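Local structure of histone-lysine N-methyltransferase, H3 lysine-9 specific SUVH4 (Arabidopsis thaliana, 4QEO) at residues L12-T15 / K16-L20; E43-A47 / K48-Y52; G248-F251 / K252-A256. The protein transfers methyl groups from S-adenosyl-L-methionine to a lysine of the histone H3 tail and binds methylated DNA, so linking DNA methylation to gene silencing. One frame throughout, in Å; residues are numbered along the deposited sequence.

Contact 1: L12-T15 / K16-L20; sequences LKVT and KCLRL
L12 accepts the backbone N-H of K16 at its carbonyl O, 2.9 Å from N to O, the first of four successive i to i+4 bonds in this part of alpha-helix 10-30. K13 O repeats the bond with C17 N, and the CB of C17 also lies against that carbonyl oxygen. V14 uses both backbone and side chain: its O takes the N-H of L18 in a nearly straight bond (172° at the hydrogen), while its CG1 meets L18 CD1 at 3.8 Å, the two side chains running alongside each other. T15 closes the series with its O bonded to R19 N at 2.9 Å, an oxygen also approached by R19 CG at 3.2 Å. The T15 methyl, CG2, sits over one face of the R19 guanidinium, 3.3 Å above its plane and toward the rim. Chi1 of -63° puts this methyl opposite the backbone N and turns OG1 back to the carbonyl of H11. R19 NE forms a salt bridge with D490; replacing R19 by a leucine would probably leave that carboxylate without its cationic mate and take away the flat group beside the T15 methyl. C17 and L18 pack on helix 72-78, and C17 and L20 on M44 of helix 36-46, while T15 and R19 face D490 and L12 touches E464 and N527.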
ATOM      1  N   LEU A  12      -9.469  -4.454   8.664  1.00 38.60           N
ATOM      2  CA  LEU A  12      -9.883  -4.753   7.300  1.00 41.20           C
ATOM      3  C   LEU A  12     -10.794  -3.660   6.729  1.00 36.64           C
ATOM      4  O   LEU A  12     -10.743  -3.351   5.534  1.00 35.39           O
ATOM      5  CB  LEU A  12     -10.546  -6.129   7.220  1.00 46.05           C
ATOM      6  CG  LEU A  12      -9.604  -7.296   6.887  1.00 57.53           C
ATOM      7  CD1 LEU A  12      -8.144  -6.846   6.692  1.00 56.45           C
ATOM      8  CD2 LEU A  12      -9.695  -8.402   7.936  1.00 58.82           C
ATOM      9  N   LYS A  13     -11.632  -3.077   7.575  1.00 31.12           N
ATOM     10  CA  LYS A  13     -12.478  -1.965   7.131  1.00 36.69           C
ATOM     11  C   LYS A  13     -11.644  -0.760   6.702  1.00 30.74           C
ATOM     12  O   LYS A  13     -11.967  -0.091   5.700  1.00 28.11           O
ATOM     13  CB  LYS A  13     -13.465  -1.557   8.222  1.00 38.22           C
ATOM     14  CG  LYS A  13     -14.516  -2.626   8.506  1.00 48.48           C
ATOM     15  CD  LYS A  13     -15.333  -2.285   9.733  1.00 59.19           C
ATOM     16  CE  LYS A  13     -16.131  -1.008   9.539  1.00 67.80           C
ATOM     17  NZ  LYS A  13     -16.895  -0.646  10.767  1.00 75.09           N
ATOM     18  N   VAL A  14     -10.592  -0.477   7.478  1.00 28.14           N
ATOM     19  CA  VAL A  14      -9.634   0.569   7.135  1.00 28.45           C
ATOM     20  C   VAL A  14      -8.974   0.235   5.795  1.00 33.62           C
ATOM     21  O   VAL A  14      -8.965   1.065   4.870  1.00 33.96           O
ATOM     22  CB  VAL A  14      -8.550   0.767   8.237  1.00 27.25           C
ATOM     23  CG1 VAL A  14      -7.431   1.685   7.735  1.00 26.80           C
ATOM     24  CG2 VAL A  14      -9.188   1.358   9.536  1.00 21.85           C
ATOM     25  N   THR A  15      -8.448  -0.988   5.692  1.00 28.67           N
ATOM     26  CA  THR A  15      -7.803  -1.444   4.454  1.00 29.70           C
ATOM     27  C   THR A  15      -8.689  -1.215   3.241  1.00 31.62           C
ATOM     28  O   THR A  15      -8.253  -0.668   2.218  1.00 35.20           O
ATOM     29  CB  THR A  15      -7.477  -2.945   4.519  1.00 31.95           C
ATOM     30  OG1 THR A  15      -6.548  -3.179   5.576  1.00 33.10           O
ATOM     31  CG2 THR A  15      -6.877  -3.427   3.195  1.00 33.34           C
ATOM     32  N   LYS A  16      -9.946  -1.625   3.377  1.00 29.32           N
ATOM     33  CA  LYS A  16     -10.923  -1.529   2.297  1.00 33.12           C
ATOM     34  C   LYS A  16     -11.197  -0.092   1.912  1.00 31.41           C
ATOM     35  O   LYS A  16     -11.275   0.232   0.720  1.00 28.01           O
ATOM     36  CB  LYS A  16     -12.220  -2.226   2.711  1.00 42.87           C
ATOM     37  CG  LYS A  16     -13.443  -1.822   1.917  1.00 57.10           C
ATOM     38  CD  LYS A  16     -14.662  -2.614   2.366  1.00 68.28           C
ATOM     39  CE  LYS A  16     -15.948  -2.048   1.782  1.00 75.52           C
ATOM     40  NZ  LYS A  16     -17.136  -2.860   2.175  1.00 79.61           N
ATOM     41  N   CYS A  17     -11.348   0.770   2.928  1.00 27.32           N
ATOM     42  CA  CYS A  17     -11.601   2.184   2.683  1.00 27.77           C
ATOM     43  C   CYS A  17     -10.446   2.831   1.919  1.00 26.41           C
ATOM     44  O   CYS A  17     -10.666   3.581   0.960  1.00 30.93           O
ATOM     45  CB  CYS A  17     -11.867   2.933   4.004  1.00 31.96           C
ATOM     46  SG  CYS A  17     -12.006   4.751   3.849  1.00 33.86           S
ATOM     47  N   LEU A  18      -9.226   2.527   2.349  1.00 25.87           N
ATOM     48  CA  LEU A  18      -8.014   2.996   1.676  1.00 30.00           C
ATOM     49  C   LEU A  18      -7.891   2.455   0.234  1.00 28.93           C
ATOM     50  O   LEU A  18      -7.417   3.163  -0.653  1.00 30.80           O
ATOM     51  CB  LEU A  18      -6.784   2.598   2.488  1.00 27.05           C
ATOM     52  CG  LEU A  18      -6.682   3.327   3.847  1.00 35.79           C
ATOM     53  CD1 LEU A  18      -5.494   2.837   4.654  1.00 38.27           C
ATOM     54  CD2 LEU A  18      -6.575   4.807   3.630  1.00 25.88           C
ATOM     55  N   ARG A  19      -8.317   1.212  -0.000  1.00 29.84           N
ATOM     56  CA  ARG A  19      -8.302   0.686  -1.380  1.00 33.84           C
ATOM     57  C   ARG A  19      -9.302   1.434  -2.254  1.00 34.69           C
ATOM     58  O   ARG A  19      -9.007   1.774  -3.408  1.00 33.33           O
ATOM     59  CB  ARG A  19      -8.567  -0.829  -1.435  1.00 31.67           C
ATOM     60  CG  ARG A  19      -7.498  -1.665  -0.751  1.00 29.93           C
ATOM     61  CD  ARG A  19      -7.847  -3.146  -0.724  1.00 33.00           C
ATOM     62  NE  ARG A  19      -6.733  -3.932  -0.197  1.00 32.55           N
ATOM     63  CZ  ARG A  19      -6.759  -5.251  -0.022  1.00 37.62           C
ATOM     64  NH1 ARG A  19      -7.843  -5.943  -0.345  1.00 41.08           N
ATOM     65  NH2 ARG A  19      -5.696  -5.878   0.457  1.00 37.55           N
ATOM     66  N   LEU A  20     -10.479   1.711  -1.697  1.00 30.13           N
ATOM     67  CA  LEU A  20     -11.485   2.475  -2.424  1.00 36.81           C
ATOM     68  C   LEU A  20     -10.955   3.875  -2.784  1.00 36.62           C
ATOM     69  O   LEU A  20     -11.116   4.349  -3.923  1.00 33.88           O
ATOM     70  CB  LEU A  20     -12.762   2.599  -1.592  1.00 42.48           C
ATOM     71  CG  LEU A  20     -14.117   2.582  -2.308  1.00 59.32           C
ATOM     72  CD1 LEU A  20     -15.201   3.057  -1.365  1.00 56.35           C
ATOM     73  CD2 LEU A  20     -14.131   3.402  -3.597  1.00 68.20           C
TER

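Contact 2: E43-A47 / K48-Y52; sequences EMIKA and KAILY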
ATOM      1  N   GLU A  43     -14.918  12.397  -4.255  1.00 32.77           N
ATOM      2  CA  GLU A  43     -15.668  11.203  -4.673  1.00 42.89           C
ATOM      3  C   GLU A  43     -16.112  10.368  -3.470  1.00 44.78           C
ATOM      4  O   GLU A  43     -17.251   9.890  -3.427  1.00 41.64           O
ATOM      5  CB  GLU A  43     -14.854  10.330  -5.633  1.00 44.77           C
ATOM      6  CG  GLU A  43     -14.531  10.974  -6.953  1.00 47.21           C
ATOM      7  CD  GLU A  43     -15.771  11.390  -7.715  1.00 55.33           C
ATOM      8  OE1 GLU A  43     -16.670  10.553  -7.958  1.00 55.44           O
ATOM      9  OE2 GLU A  43     -15.847  12.583  -8.062  1.00 56.67           O
ATOM     10  N   MET A  44     -15.218  10.205  -2.492  1.00 33.52           N
ATOM     11  CA  MET A  44     -15.539   9.410  -1.304  1.00 38.86           C
ATOM     12  C   MET A  44     -16.674  10.053  -0.506  1.00 41.61           C
ATOM     13  O   MET A  44     -17.545   9.365   0.018  1.00 41.23           O
ATOM     14  CB  MET A  44     -14.306   9.249  -0.407  1.00 38.56           C
ATOM     15  CG  MET A  44     -13.126   8.504  -1.049  1.00 38.07           C
ATOM     16  SD  MET A  44     -13.347   6.725  -1.095  1.00 49.78           S
ATOM     17  CE  MET A  44     -13.132   6.342   0.653  1.00 44.15           C
ATOM     18  N   ILE A  45     -16.654  11.379  -0.414  1.00 38.93           N
ATOM     19  CA  ILE A  45     -17.698  12.105   0.304  1.00 38.46           C
ATOM     20  C   ILE A  45     -19.022  11.950  -0.432  1.00 46.30           C
ATOM     21  O   ILE A  45     -20.051  11.680   0.177  1.00 52.76           O
ATOM     22  CB  ILE A  45     -17.340  13.596   0.484  1.00 39.67           C
ATOM     23  CG1 ILE A  45     -16.078  13.737   1.343  1.00 37.11           C
ATOM     24  CG2 ILE A  45     -18.496  14.369   1.129  1.00 42.96           C
ATOM     25  CD1 ILE A  45     -15.516  15.163   1.410  1.00 30.58           C
ATOM     26  N   LYS A  46     -18.982  12.110  -1.747  1.00 48.01           N
ATOM     27  CA  LYS A  46     -20.167  11.914  -2.572  1.00 59.05           C
ATOM     28  C   LYS A  46     -20.795  10.541  -2.327  1.00 58.24           C
ATOM     29  O   LYS A  46     -22.000  10.420  -2.161  1.00 56.78           O
ATOM     30  CB  LYS A  46     -19.799  12.031  -4.046  1.00 67.06           C
ATOM     31  CG  LYS A  46     -20.127  13.369  -4.668  1.00 73.72           C
ATOM     32  CD  LYS A  46     -20.068  13.281  -6.176  1.00 78.20           C
ATOM     33  CE  LYS A  46     -18.691  12.779  -6.625  1.00 81.75           C
ATOM     34  NZ  LYS A  46     -18.173  13.470  -7.831  1.00 84.30           N
ATOM     35  N   ALA A  47     -19.959   9.512  -2.291  1.00 51.58           N
ATOM     36  CA  ALA A  47     -20.426   8.143  -2.106  1.00 50.18           C
ATOM     37  C   ALA A  47     -20.732   7.759  -0.655  1.00 49.42           C
ATOM     38  O   ALA A  47     -21.037   6.602  -0.376  1.00 50.92           O
ATOM     39  CB  ALA A  47     -19.411   7.179  -2.685  1.00 48.90           C
ATOM     40  N   LYS A  48     -20.649   8.716   0.260  1.00 49.91           N
ATOM     41  CA  LYS A  48     -20.775   8.420   1.686  1.00 52.53           C
ATOM     42  C   LYS A  48     -19.873   7.258   2.101  1.00 49.43           C
ATOM     43  O   LYS A  48     -20.301   6.353   2.824  1.00 50.41           O
ATOM     44  CB  LYS A  48     -22.231   8.121   2.061  1.00 62.91           C
ATOM     45  CG  LYS A  48     -23.190   9.272   1.803  1.00 68.97           C
ATOM     46  CD  LYS A  48     -23.101  10.340   2.879  1.00 78.78           C
ATOM     47  CE  LYS A  48     -23.877   9.945   4.130  1.00 85.55           C
ATOM     48  NZ  LYS A  48     -24.047  11.093   5.075  1.00 86.15           N
ATOM     49  N   ALA A  49     -18.627   7.284   1.633  1.00 45.20           N
ATOM     50  CA  ALA A  49     -17.692   6.196   1.887  1.00 38.53           C
ATOM     51  C   ALA A  49     -16.582   6.554   2.880  1.00 35.33           C
ATOM     52  O   ALA A  49     -15.636   5.786   3.034  1.00 33.83           O
ATOM     53  CB  ALA A  49     -17.085   5.690   0.564  1.00 41.01           C
ATOM     54  N   ILE A  50     -16.680   7.716   3.523  1.00 37.32           N
ATOM     55  CA  ILE A  50     -15.757   8.071   4.608  1.00 32.94           C
ATOM     56  C   ILE A  50     -15.992   7.133   5.792  1.00 35.22           C
ATOM     57  O   ILE A  50     -17.070   7.135   6.385  1.00 41.55           O
ATOM     58  CB  ILE A  50     -15.920   9.533   5.076  1.00 35.93           C
ATOM     59  CG1 ILE A  50     -15.927  10.491   3.882  1.00 38.19           C
ATOM     60  CG2 ILE A  50     -14.801   9.923   6.072  1.00 28.03           C
ATOM     61  CD1 ILE A  50     -14.660  10.449   3.046  1.00 32.26           C
ATOM     62  N   LEU A  51     -14.987   6.329   6.126  1.00 31.58           N
ATOM     63  CA  LEU A  51     -15.128   5.300   7.164  1.00 35.17           C
ATOM     64  C   LEU A  51     -15.601   5.835   8.534  1.00 31.55           C
ATOM     65  O   LEU A  51     -16.465   5.237   9.190  1.00 31.12           O
ATOM     66  CB  LEU A  51     -13.816   4.527   7.337  1.00 26.34           C
ATOM     67  CG  LEU A  51     -13.889   3.385   8.349  1.00 32.71           C
ATOM     68  CD1 LEU A  51     -14.968   2.367   7.910  1.00 34.58           C
ATOM     69  CD2 LEU A  51     -12.529   2.724   8.492  1.00 31.95           C
ATOM     70  N   TYR A  52     -15.011   6.936   8.978  1.00 28.19           N
ATOM     71  CA  TYR A  52     -15.412   7.545  10.244  1.00 26.96           C
ATOM     72  C   TYR A  52     -15.856   8.957   9.953  1.00 25.01           C
ATOM     73  O   TYR A  52     -15.050   9.884  10.069  1.00 27.64           O
ATOM     74  CB  TYR A  52     -14.241   7.560  11.240  1.00 28.11           C
ATOM     75  CG  TYR A  52     -13.808   6.172  11.643  1.00 29.12           C
ATOM     76  CD1 TYR A  52     -14.615   5.386  12.457  1.00 35.42           C
ATOM     77  CD2 TYR A  52     -12.612   5.628  11.178  1.00 27.16           C
ATOM     78  CE1 TYR A  52     -14.236   4.106  12.821  1.00 36.49           C
ATOM     79  CE2 TYR A  52     -12.223   4.356  11.538  1.00 28.95           C
ATOM     80  CZ  TYR A  52     -13.044   3.596  12.356  1.00 32.02           C
ATOM     81  OH  TYR A  52     -12.657   2.329  12.719  1.00 39.40           O
TER
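A49 N reaches back to M44 O at 2.8 Å, almost straight at the hydrogen (171°), as the chain turns out of helix 36-46 in a Schellman motif with K48 as the residue of positive phi. The second backbone bond of the turn runs from K48 N to I45 O at 3.0 Å and comes from above the carbonyl plane, 66° out of it. Together they give two carbonyls of the last turn a donor, the second in a less favourable direction. Apolar contacts follow the same fold-back. I50 sends CD1 to the side chains of the helix, 3.7 Å from M44 CB and 4.0 Å from I45 CG1, with I45 and I50 side by side and pointing the same way. M44 is bent at chi2 and chi3, which curls its chain round so that CE lies 3.5 Å from A49 O and 4.0 Å from A49 CB. The turn rests on helix 10-30, where M44 touches C17, A49 touches L20 and L51 touches V14. I45 also packs against a phosphate of the bound DNA. The one charged pair lies within the helix: K46 NZ and E43 OE2 form a salt bridge modelled at 2.5 Å, short enough to leave its exact length doubtful, in which the ammonium meets the syn side of the carboxylate, 35° out of its plane.

Contact 3: G248-F251 / K252-A256; sequences GLEF and KGIPA
E250 and I254 meet within the Pre-SET motif range, in an irregular loop joining two neighbouring antiparallel strands, 240-242 and 256-257, of a mixed sheet. The chain bends at F251 and then runs extended from K252, and no hydrogen bond joins 248-251 to 252-256; side chains make the contact instead. The E250 side chain starts with CB 3.4 Å from K252 O. Chi1 of -64° sets CG opposite its own carbonyl carbon, and there CG touches I254 CD1 at 3.8 Å, the methylene and the methyl meeting where the two side chains cross. A bend at chi2 (-68°) then turns the carboxylate away from the 252-256 segment. At the tip OE2 is hydrogen-bonded to the hydroxyl of Y273, and OE1 has a long, weak ion pair with K275. The buried carboxylate thus finds polar partners although its stem is packed among apolar groups, including L353. I254 also lies on Y273, so the tyrosine receives both side chains of the pair, and the backbone N-H of I254 is bonded to D244 OD1.

Next to this pair, F251 and K252 meet as consecutive residues. The lysine aliphatic chain slants past the phenyl ring, and its charged end goes on to weak interactions with E373 and N356. F251 in turn makes a cation-pi interaction with R352. Beyond the bend, P255, bonded by its backbone to V359, leads into strand 256-257, which A256 begins, bonding by its backbone to strand 240-242. Where lysine and ring approach each other, K252 CG stands 3.6 Å from F251 CD2, and K252 CE is 4.0 Å from F251 CE2.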
ATOM      1  N   GLY A 248      21.840 -11.987 -11.393  1.00 71.92           N
ATOM      2  CA  GLY A 248      22.297 -10.699 -11.870  1.00 66.16           C
ATOM      3  C   GLY A 248      21.323 -10.408 -12.999  1.00 63.26           C
ATOM      4  O   GLY A 248      21.464  -9.454 -13.769  1.00 66.55           O
ATOM      5  N   LEU A 249      20.314 -11.273 -13.077  1.00 56.04           N
ATOM      6  CA  LEU A 249      19.257 -11.207 -14.078  1.00 48.41           C
ATOM      7  C   LEU A 249      18.266 -10.076 -13.831  1.00 50.90           C
ATOM      8  O   LEU A 249      17.858  -9.379 -14.755  1.00 55.59           O
ATOM      9  CB  LEU A 249      18.506 -12.543 -14.119  1.00 45.48           C
ATOM     10  CG  LEU A 249      19.257 -13.736 -14.724  1.00 48.91           C
ATOM     11  CD1 LEU A 249      18.347 -14.967 -14.864  1.00 46.92           C
ATOM     12  CD2 LEU A 249      19.855 -13.352 -16.075  1.00 47.22           C
ATOM     13  N   GLU A 250      17.860  -9.901 -12.580  1.00 53.43           N
ATOM     14  CA  GLU A 250      16.952  -8.814 -12.252  1.00 51.39           C
ATOM     15  C   GLU A 250      17.682  -7.487 -12.309  1.00 51.46           C
ATOM     16  O   GLU A 250      18.861  -7.393 -11.970  1.00 50.80           O
ATOM     17  CB  GLU A 250      16.309  -9.008 -10.869  1.00 51.18           C
ATOM     18  CG  GLU A 250      15.410 -10.233 -10.765  1.00 48.59           C
ATOM     19  CD  GLU A 250      14.140 -10.134 -11.601  1.00 48.01           C
ATOM     20  OE1 GLU A 250      13.907  -9.091 -12.255  1.00 46.38           O
ATOM     21  OE2 GLU A 250      13.357 -11.108 -11.587  1.00 44.02           O
ATOM     22  N   PHE A 251      16.959  -6.461 -12.733  1.00 53.24           N
ATOM     23  CA  PHE A 251      17.512  -5.127 -12.867  1.00 51.48           C
ATOM     24  C   PHE A 251      17.998  -4.603 -11.519  1.00 54.64           C
ATOM     25  O   PHE A 251      18.933  -3.813 -11.439  1.00 59.71           O
ATOM     26  CB  PHE A 251      16.450  -4.205 -13.454  1.00 47.92           C
ATOM     27  CG  PHE A 251      16.818  -2.763 -13.410  1.00 55.71           C
ATOM     28  CD1 PHE A 251      17.811  -2.269 -14.233  1.00 56.00           C
ATOM     29  CD2 PHE A 251      16.169  -1.897 -12.544  1.00 58.70           C
ATOM     30  CE1 PHE A 251      18.154  -0.938 -14.195  1.00 57.33           C
ATOM     31  CE2 PHE A 251      16.505  -0.561 -12.501  1.00 60.61           C
ATOM     32  CZ  PHE A 251      17.500  -0.079 -13.327  1.00 58.95           C
ATOM     33  N   LYS A 252      17.350  -5.058 -10.459  1.00 50.11           N
ATOM     34  CA  LYS A 252      17.776  -4.749  -9.107  1.00 48.25           C
ATOM     35  C   LYS A 252      18.037  -6.053  -8.391  1.00 50.31           C
ATOM     36  O   LYS A 252      17.184  -6.934  -8.384  1.00 52.99           O
ATOM     37  CB  LYS A 252      16.683  -3.968  -8.400  1.00 50.69           C
ATOM     38  CG  LYS A 252      16.445  -2.614  -9.021  1.00 54.57           C
ATOM     39  CD  LYS A 252      15.293  -1.914  -8.354  1.00 57.63           C
ATOM     40  CE  LYS A 252      15.289  -0.442  -8.682  1.00 59.27           C
ATOM     41  NZ  LYS A 252      15.545   0.370  -7.464  1.00 65.14           N
ATOM     42  N   GLY A 253      19.223  -6.183  -7.802  1.00 54.55           N
ATOM     43  CA  GLY A 253      19.605  -7.411  -7.131  1.00 54.10           C
ATOM     44  C   GLY A 253      18.672  -7.756  -5.988  1.00 53.03           C
ATOM     45  O   GLY A 253      18.127  -6.872  -5.327  1.00 49.40           O
ATOM     46  N   ILE A 254      18.478  -9.049  -5.758  1.00 55.23           N
ATOM     47  CA  ILE A 254      17.635  -9.502  -4.660  1.00 52.97           C
ATOM     48  C   ILE A 254      18.446 -10.325  -3.661  1.00 55.00           C
ATOM     49  O   ILE A 254      18.593 -11.535  -3.814  1.00 59.53           O
ATOM     50  CB  ILE A 254      16.435 -10.323  -5.176  1.00 47.90           C
ATOM     51  CG1 ILE A 254      15.639  -9.517  -6.204  1.00 48.33           C
ATOM     52  CG2 ILE A 254      15.531 -10.729  -4.023  1.00 46.17           C
ATOM     53  CD1 ILE A 254      14.691 -10.365  -7.053  1.00 50.16           C
ATOM     54  N   PRO A 255      19.002  -9.660  -2.645  1.00 55.86           N
ATOM     55  CA  PRO A 255      19.736 -10.371  -1.592  1.00 58.17           C
ATOM     56  C   PRO A 255      18.853 -11.308  -0.769  1.00 54.70           C
ATOM     57  O   PRO A 255      17.639 -11.115  -0.661  1.00 53.47           O
ATOM     58  CB  PRO A 255      20.278  -9.237  -0.714  1.00 57.08           C
ATOM     59  CG  PRO A 255      19.470  -8.035  -1.075  1.00 56.33           C
ATOM     60  CD  PRO A 255      19.123  -8.199  -2.512  1.00 51.59           C
ATOM     61  N   ALA A 256      19.478 -12.326  -0.191  1.00 59.83           N
ATOM     62  CA  ALA A 256      18.776 -13.253   0.683  1.00 59.94           C
ATOM     63  C   ALA A 256      19.479 -13.348   2.033  1.00 59.20           C
ATOM     64  O   ALA A 256      20.702 -13.437   2.093  1.00 60.28           O
ATOM     65  CB  ALA A 256      18.674 -14.625   0.030  1.00 60.25           C
TER

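In the fold
Contacts 1 and 2 lie on neighbouring elements: helix 10-30 and helix 36-46 follow each other in the chain and touch where C17 O lies 3.7 Å from M44 CE, and the loop after the second helix rests on L20 and V14. Contact 1, partly buried, is regular bonding within the first half of helix 10-30; contact 2, at the surface near the DNA, is a helix end closed by a turn. Contact 3 is partly buried too, but belongs to a loop between paired strands, its centre about 42 Å from that of contact 2 and on the opposite side of the chain's centre. Backbone bonds dominate the first two; side chains and outside polar partners carry the third.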